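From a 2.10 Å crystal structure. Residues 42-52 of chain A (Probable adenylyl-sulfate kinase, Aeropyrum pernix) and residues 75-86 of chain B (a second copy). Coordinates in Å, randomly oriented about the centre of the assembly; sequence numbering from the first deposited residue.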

ATOM      1  N   TYR A  42     -12.718 -14.039   7.137  1.00 36.33           N
ATOM      2  CA  TYR A  42     -12.666 -12.645   6.697  1.00 31.99           C
ATOM      3  C   TYR A  42     -11.343 -12.396   5.989  1.00 30.88           C
ATOM      4  O   TYR A  42     -10.357 -13.079   6.254  1.00 32.01           O
ATOM      5  CB  TYR A  42     -12.751 -11.691   7.888  1.00 30.62           C
ATOM      6  CG  TYR A  42     -14.106 -11.603   8.557  1.00 31.52           C
ATOM      7  CD1 TYR A  42     -15.129 -10.850   7.992  1.00 34.44           C
ATOM      8  CD2 TYR A  42     -14.342 -12.222   9.780  1.00 31.59           C
ATOM      9  CE1 TYR A  42     -16.357 -10.708   8.638  1.00 41.50           C
ATOM     10  CE2 TYR A  42     -15.572 -12.090  10.436  1.00 39.50           C
ATOM     11  CZ  TYR A  42     -16.572 -11.325   9.857  1.00 42.66           C
ATOM     12  OH  TYR A  42     -17.781 -11.130  10.501  1.00 47.05           O
ATOM     13  N   ARG A  43     -11.327 -11.414   5.094  1.00 25.70           N
ATOM     14  CA  ARG A  43     -10.105 -11.023   4.398  1.00 26.46           C
ATOM     15  C   ARG A  43      -9.443 -10.109   5.409  1.00 27.28           C
ATOM     16  O   ARG A  43     -10.061  -9.136   5.847  1.00 27.47           O
ATOM     17  CB  ARG A  43     -10.423 -10.190   3.162  1.00 30.56           C
ATOM     18  CG  ARG A  43     -11.488 -10.768   2.259  1.00 38.54           C
ATOM     19  CD  ARG A  43     -10.860 -11.552   1.149  1.00 46.22           C
ATOM     20  NE  ARG A  43     -11.634 -11.420  -0.082  1.00 51.55           N
ATOM     21  CZ  ARG A  43     -11.262 -11.936  -1.248  1.00 50.63           C
ATOM     22  NH1 ARG A  43     -10.125 -12.618  -1.330  1.00 48.95           N
ATOM     23  NH2 ARG A  43     -12.025 -11.771  -2.326  1.00 46.56           N
ATOM     24  N   VAL A  44      -8.198 -10.407   5.770  1.00 27.87           N
ATOM     25  CA  VAL A  44      -7.466  -9.609   6.751  1.00 26.67           C
ATOM     26  C   VAL A  44      -6.018  -9.357   6.328  1.00 29.29           C
ATOM     27  O   VAL A  44      -5.391 -10.208   5.683  1.00 26.54           O
ATOM     28  CB  VAL A  44      -7.387 -10.337   8.112  1.00 28.40           C
ATOM     29  CG1 VAL A  44      -6.792  -9.402   9.166  1.00 25.62           C
ATOM     30  CG2 VAL A  44      -8.775 -10.825   8.545  1.00 24.23           C
ATOM     31  N   GLU A  45      -5.508  -8.172   6.654  1.00 18.61           N
ATOM     32  CA  GLU A  45      -4.113  -7.854   6.394  1.00 24.83           C
ATOM     33  C   GLU A  45      -3.577  -7.170   7.619  1.00 28.09           C
ATOM     34  O   GLU A  45      -4.206  -6.255   8.148  1.00 27.53           O
ATOM     35  CB  GLU A  45      -3.939  -6.936   5.203  1.00 26.85           C
ATOM     36  CG  GLU A  45      -4.270  -7.598   3.890  1.00 23.78           C
ATOM     37  CD  GLU A  45      -3.239  -8.637   3.506  1.00 19.80           C
ATOM     38  OE1 GLU A  45      -2.170  -8.679   4.140  1.00 27.51           O
ATOM     39  OE2 GLU A  45      -3.486  -9.389   2.562  1.00 26.50           O
ATOM     40  N   VAL A  46      -2.416  -7.628   8.074  1.00 23.52           N
ATOM     41  CA  VAL A  46      -1.773  -7.046   9.221  1.00 20.24           C
ATOM     42  C   VAL A  46      -0.608  -6.254   8.650  1.00 25.32           C
ATOM     43  O   VAL A  46       0.230  -6.813   7.954  1.00 22.67           O
ATOM     44  CB  VAL A  46      -1.205  -8.123  10.163  1.00 26.73           C
ATOM     45  CG1 VAL A  46      -0.409  -7.471  11.259  1.00 26.86           C
ATOM     46  CG2 VAL A  46      -2.321  -8.952  10.757  1.00 30.38           C
ATOM     47  N   LEU A  47      -0.574  -4.955   8.922  1.00 25.88           N
ATOM     48  CA  LEU A  47       0.504  -4.112   8.452  1.00 25.53           C
ATOM     49  C   LEU A  47       1.269  -3.668   9.687  1.00 26.02           C
ATOM     50  O   LEU A  47       0.678  -3.168  10.640  1.00 23.49           O
ATOM     51  CB  LEU A  47      -0.036  -2.882   7.687  1.00 23.41           C
ATOM     52  CG  LEU A  47      -1.005  -3.139   6.519  1.00 21.96           C
ATOM     53  CD1 LEU A  47      -1.510  -1.819   5.962  1.00 27.11           C
ATOM     54  CD2 LEU A  47      -0.318  -3.937   5.417  1.00 26.24           C
ATOM     55  N   ASP A  48       2.582  -3.879   9.686  1.00 25.62           N
ATOM     56  CA  ASP A  48       3.394  -3.466  10.818  1.00 27.77           C
ATOM     57  C   ASP A  48       4.725  -2.895  10.341  1.00 26.25           C
ATOM     58  O   ASP A  48       5.027  -2.940   9.155  1.00 28.28           O
ATOM     59  CB  ASP A  48       3.595  -4.641  11.779  1.00 29.83           C
ATOM     60  CG  ASP A  48       4.254  -5.830  11.111  1.00 41.68           C
ATOM     61  OD1 ASP A  48       5.454  -5.748  10.793  1.00 40.48           O
ATOM     62  OD2 ASP A  48       3.562  -6.844  10.877  1.00 57.86           O
ATOM     63  N   GLY A  49       5.504  -2.336  11.261  1.00 29.80           N
ATOM     64  CA  GLY A  49       6.783  -1.730  10.906  1.00 27.63           C
ATOM     65  C   GLY A  49       7.820  -2.649  10.303  1.00 34.84           C
ATOM     66  O   GLY A  49       8.505  -2.287   9.351  1.00 30.54           O
ATOM     67  N   ASP A  50       7.949  -3.849  10.847  1.00 36.91           N
ATOM     68  CA  ASP A  50       8.922  -4.785  10.321  1.00 41.46           C
ATOM     69  C   ASP A  50       8.604  -5.122   8.865  1.00 38.40           C
ATOM     70  O   ASP A  50       9.505  -5.248   8.036  1.00 39.60           O
ATOM     71  CB  ASP A  50       8.964  -6.048  11.193  1.00 45.27           C
ATOM     72  CG  ASP A  50       9.695  -5.817  12.520  1.00 50.25           C
ATOM     73  OD1 ASP A  50      10.027  -4.651  12.831  1.00 46.50           O
ATOM     74  OD2 ASP A  50       9.933  -6.800  13.259  1.00 52.65           O
ATOM     75  N   TRP A  51       7.327  -5.254   8.544  1.00 31.30           N
ATOM     76  CA  TRP A  51       6.948  -5.550   7.168  1.00 31.54           C
ATOM     77  C   TRP A  51       7.245  -4.337   6.303  1.00 29.05           C
ATOM     78  O   TRP A  51       7.923  -4.432   5.285  1.00 31.81           O
ATOM     79  CB  TRP A  51       5.456  -5.874   7.079  1.00 30.08           C
ATOM     80  CG  TRP A  51       4.908  -5.783   5.686  1.00 30.93           C
ATOM     81  CD1 TRP A  51       5.066  -6.697   4.676  1.00 33.84           C
ATOM     82  CD2 TRP A  51       4.151  -4.698   5.131  1.00 31.33           C
ATOM     83  NE1 TRP A  51       4.451  -6.241   3.529  1.00 34.35           N
ATOM     84  CE2 TRP A  51       3.884  -5.019   3.780  1.00 34.00           C
ATOM     85  CE3 TRP A  51       3.676  -3.485   5.644  1.00 23.99           C
ATOM     86  CZ2 TRP A  51       3.160  -4.170   2.936  1.00 27.15           C
ATOM     87  CZ3 TRP A  51       2.960  -2.645   4.807  1.00 24.55           C
ATOM     88  CH2 TRP A  51       2.709  -2.991   3.466  1.00 25.48           C
ATOM     89  N   ALA A  52       6.735  -3.186   6.724  1.00 27.49           N
ATOM     90  CA  ALA A  52       6.915  -1.944   5.975  1.00 30.34           C
ATOM     91  C   ALA A  52       8.378  -1.613   5.707  1.00 35.07           C
ATOM     92  O   ALA A  52       8.733  -1.142   4.628  1.00 34.39           O
ATOM     93  CB  ALA A  52       6.264  -0.788   6.736  1.00 28.40           C
TER
ATOM     94  N   ALA B  75       4.479  -2.192  -6.316  1.00 22.17           N
ATOM     95  CA  ALA B  75       4.361  -3.620  -6.536  1.00 21.97           C
ATOM     96  C   ALA B  75       3.766  -4.278  -5.325  1.00 23.15           C
ATOM     97  O   ALA B  75       2.890  -5.128  -5.449  1.00 26.45           O
ATOM     98  CB  ALA B  75       5.730  -4.233  -6.845  1.00 19.12           C
ATOM     99  N   TRP B  76       4.253  -3.894  -4.149  1.00 27.58           N
ATOM    100  CA  TRP B  76       3.758  -4.475  -2.914  1.00 26.51           C
ATOM    101  C   TRP B  76       2.301  -4.105  -2.622  1.00 24.60           C
ATOM    102  O   TRP B  76       1.531  -4.932  -2.122  1.00 22.48           O
ATOM    103  CB  TRP B  76       4.694  -4.114  -1.753  1.00 22.58           C
ATOM    104  CG  TRP B  76       5.661  -5.217  -1.507  1.00 30.75           C
ATOM    105  CD1 TRP B  76       6.966  -5.282  -1.912  1.00 32.14           C
ATOM    106  CD2 TRP B  76       5.376  -6.474  -0.871  1.00 26.21           C
ATOM    107  NE1 TRP B  76       7.510  -6.506  -1.567  1.00 26.12           N
ATOM    108  CE2 TRP B  76       6.561  -7.252  -0.931  1.00 31.86           C
ATOM    109  CE3 TRP B  76       4.238  -7.014  -0.263  1.00 25.92           C
ATOM    110  CZ2 TRP B  76       6.639  -8.544  -0.400  1.00 31.56           C
ATOM    111  CZ3 TRP B  76       4.310  -8.301   0.265  1.00 35.94           C
ATOM    112  CH2 TRP B  76       5.508  -9.052   0.192  1.00 37.60           C
ATOM    113  N   ILE B  77       1.918  -2.880  -2.968  1.00 22.10           N
ATOM    114  CA  ILE B  77       0.538  -2.435  -2.778  1.00 22.66           C
ATOM    115  C   ILE B  77      -0.394  -3.201  -3.726  1.00 23.20           C
ATOM    116  O   ILE B  77      -1.474  -3.616  -3.325  1.00 18.98           O
ATOM    117  CB  ILE B  77       0.391  -0.918  -3.037  1.00 18.07           C
ATOM    118  CG1 ILE B  77       1.151  -0.138  -1.960  1.00 18.75           C
ATOM    119  CG2 ILE B  77      -1.068  -0.519  -2.981  1.00 23.28           C
ATOM    120  CD1 ILE B  77       1.328   1.369  -2.249  1.00 23.80           C
ATOM    121  N   ALA B  78       0.023  -3.383  -4.980  1.00 21.13           N
ATOM    122  CA  ALA B  78      -0.779  -4.143  -5.941  1.00 18.65           C
ATOM    123  C   ALA B  78      -0.900  -5.599  -5.461  1.00 21.49           C
ATOM    124  O   ALA B  78      -1.965  -6.207  -5.561  1.00 22.84           O
ATOM    125  CB  ALA B  78      -0.131  -4.100  -7.336  1.00 20.98           C
ATOM    126  N   ARG B  79       0.191  -6.150  -4.932  1.00 23.33           N
ATOM    127  CA  ARG B  79       0.176  -7.526  -4.411  1.00 24.42           C
ATOM    128  C   ARG B  79      -0.850  -7.680  -3.261  1.00 19.63           C
ATOM    129  O   ARG B  79      -1.609  -8.632  -3.246  1.00 19.13           O
ATOM    130  CB  ARG B  79       1.591  -7.910  -3.932  1.00 28.52           C
ATOM    131  CG  ARG B  79       1.718  -9.271  -3.228  1.00 26.90           C
ATOM    132  CD  ARG B  79       3.202  -9.711  -3.153  1.00 29.95           C
ATOM    133  NE  ARG B  79       3.410 -10.877  -2.286  1.00 26.33           N
ATOM    134  CZ  ARG B  79       4.569 -11.522  -2.146  1.00 35.00           C
ATOM    135  NH1 ARG B  79       5.651 -11.137  -2.825  1.00 21.48           N
ATOM    136  NH2 ARG B  79       4.660 -12.542  -1.297  1.00 29.86           N
ATOM    137  N   LEU B  80      -0.866  -6.754  -2.295  1.00 21.77           N
ATOM    138  CA  LEU B  80      -1.839  -6.842  -1.198  1.00 22.85           C
ATOM    139  C   LEU B  80      -3.277  -6.740  -1.731  1.00 22.30           C
ATOM    140  O   LEU B  80      -4.139  -7.527  -1.376  1.00 24.90           O
ATOM    141  CB  LEU B  80      -1.615  -5.739  -0.151  1.00 21.04           C
ATOM    142  CG  LEU B  80      -0.315  -5.766   0.647  1.00 30.91           C
ATOM    143  CD1 LEU B  80      -0.347  -4.712   1.769  1.00 33.03           C
ATOM    144  CD2 LEU B  80      -0.135  -7.117   1.236  1.00 30.71           C
ATOM    145  N   LEU B  81      -3.545  -5.768  -2.587  1.00 23.94           N
ATOM    146  CA  LEU B  81      -4.895  -5.654  -3.127  1.00 21.21           C
ATOM    147  C   LEU B  81      -5.320  -6.893  -3.931  1.00 25.77           C
ATOM    148  O   LEU B  81      -6.384  -7.476  -3.680  1.00 22.77           O
ATOM    149  CB  LEU B  81      -4.990  -4.403  -3.995  1.00 22.71           C
ATOM    150  CG  LEU B  81      -4.843  -3.067  -3.240  1.00 21.93           C
ATOM    151  CD1 LEU B  81      -4.621  -1.959  -4.250  1.00 27.93           C
ATOM    152  CD2 LEU B  81      -6.094  -2.770  -2.383  1.00 25.28           C
ATOM    153  N   ALA B  82      -4.498  -7.321  -4.886  1.00 20.60           N
ATOM    154  CA  ALA B  82      -4.878  -8.475  -5.691  1.00 22.46           C
ATOM    155  C   ALA B  82      -5.061  -9.763  -4.855  1.00 28.25           C
ATOM    156  O   ALA B  82      -5.960 -10.572  -5.131  1.00 27.36           O
ATOM    157  CB  ALA B  82      -3.842  -8.704  -6.845  1.00 17.62           C
ATOM    158  N   ARG B  83      -4.241  -9.959  -3.824  1.00 26.91           N
ATOM    159  CA  ARG B  83      -4.392 -11.169  -3.037  1.00 26.49           C
ATOM    160  C   ARG B  83      -5.668 -11.105  -2.223  1.00 29.37           C
ATOM    161  O   ARG B  83      -6.081 -12.096  -1.628  1.00 26.66           O
ATOM    162  CB  ARG B  83      -3.158 -11.435  -2.152  1.00 21.86           C
ATOM    163  CG  ARG B  83      -3.023 -10.647  -0.848  1.00 20.75           C
ATOM    164  CD  ARG B  83      -1.630 -10.931  -0.288  1.00 24.33           C
ATOM    165  NE  ARG B  83      -1.368 -10.426   1.065  1.00 20.59           N
ATOM    166  CZ  ARG B  83      -0.152 -10.422   1.615  1.00 33.68           C
ATOM    167  NH1 ARG B  83       0.890 -10.905   0.933  1.00 25.41           N
ATOM    168  NH2 ARG B  83       0.049  -9.887   2.813  1.00 26.41           N
ATOM    169  N   ASN B  84      -6.300  -9.939  -2.201  1.00 19.07           N
ATOM    170  CA  ASN B  84      -7.555  -9.820  -1.496  1.00 25.09           C
ATOM    171  C   ASN B  84      -8.726  -9.675  -2.457  1.00 24.34           C
ATOM    172  O   ASN B  84      -9.774  -9.117  -2.120  1.00 27.05           O
ATOM    173  CB  ASN B  84      -7.503  -8.666  -0.492  1.00 27.01           C
ATOM    174  CG  ASN B  84      -6.785  -9.062   0.771  1.00 30.21           C
ATOM    175  OD1 ASN B  84      -7.337  -9.787   1.599  1.00 27.62           O
ATOM    176  ND2 ASN B  84      -5.533  -8.622   0.916  1.00 25.01           N
ATOM    177  N   GLY B  85      -8.526 -10.170  -3.674  1.00 24.80           N
ATOM    178  CA  GLY B  85      -9.590 -10.180  -4.655  1.00 24.07           C
ATOM    179  C   GLY B  85      -9.744  -9.026  -5.612  1.00 26.44           C
ATOM    180  O   GLY B  85     -10.663  -9.026  -6.409  1.00 29.45           O
ATOM    181  N   VAL B  86      -8.850  -8.055  -5.558  1.00 25.62           N
ATOM    182  CA  VAL B  86      -8.960  -6.878  -6.425  1.00 21.44           C
ATOM    183  C   VAL B  86      -8.189  -6.981  -7.751  1.00 24.08           C
ATOM    184  O   VAL B  86      -7.131  -7.596  -7.817  1.00 22.67           O
ATOM    185  CB  VAL B  86      -8.439  -5.628  -5.679  1.00 22.66           C
ATOM    186  CG1 VAL B  86      -8.595  -4.398  -6.541  1.00 25.53           C
ATOM    187  CG2 VAL B  86      -9.180  -5.462  -4.366  1.00 21.92           C
TER

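A strand of one copy packs against a helix of the other in nearly antiparallel fashion (153°), joined by a buried carboxylate held by two side chains and flanked by an apolar and aromatic patch. Glu A45, its CA-to-CB bond directed toward the helix, is the polar centre. Arg B83 meets it in a two-pronged salt bridge: NE donates to Glu A45 OE2 (2.8 Å) and NH2 to Glu A45 OE1 (2.9 Å), both almost linear, so the carboxylate lies at the edge of the guanidinium, near its plane. Glu A45 OE2 also accepts from Asn B84 ND2 (2.7 Å). The same ND2 donates to Leu B80 O (2.9 Å), so the one amide nitrogen bridges the backbone of the helix's last turn and the glutamate of the other copy. Alongside, the guanidinium of Arg A43 lies with one face over the backbone, its CZ 3.3 Å from Asn B84 O. Gly B85 leaves room here: a CB would fall 2.4 Å from Arg A43 NH2, and at these backbone angles (92°/3°) it would also be jammed against Asn B84 O, which by itself calls for glycine. Toward the other end, Leu B80 CD1 sits 3.7 Å from both Leu A47 CD2 and Trp A51 CZ2. Trp A51 turns its edge to the face of Trp B76, planes at 80°, with Trp A51 NE1 3.9 Å from Trp B76 CZ3.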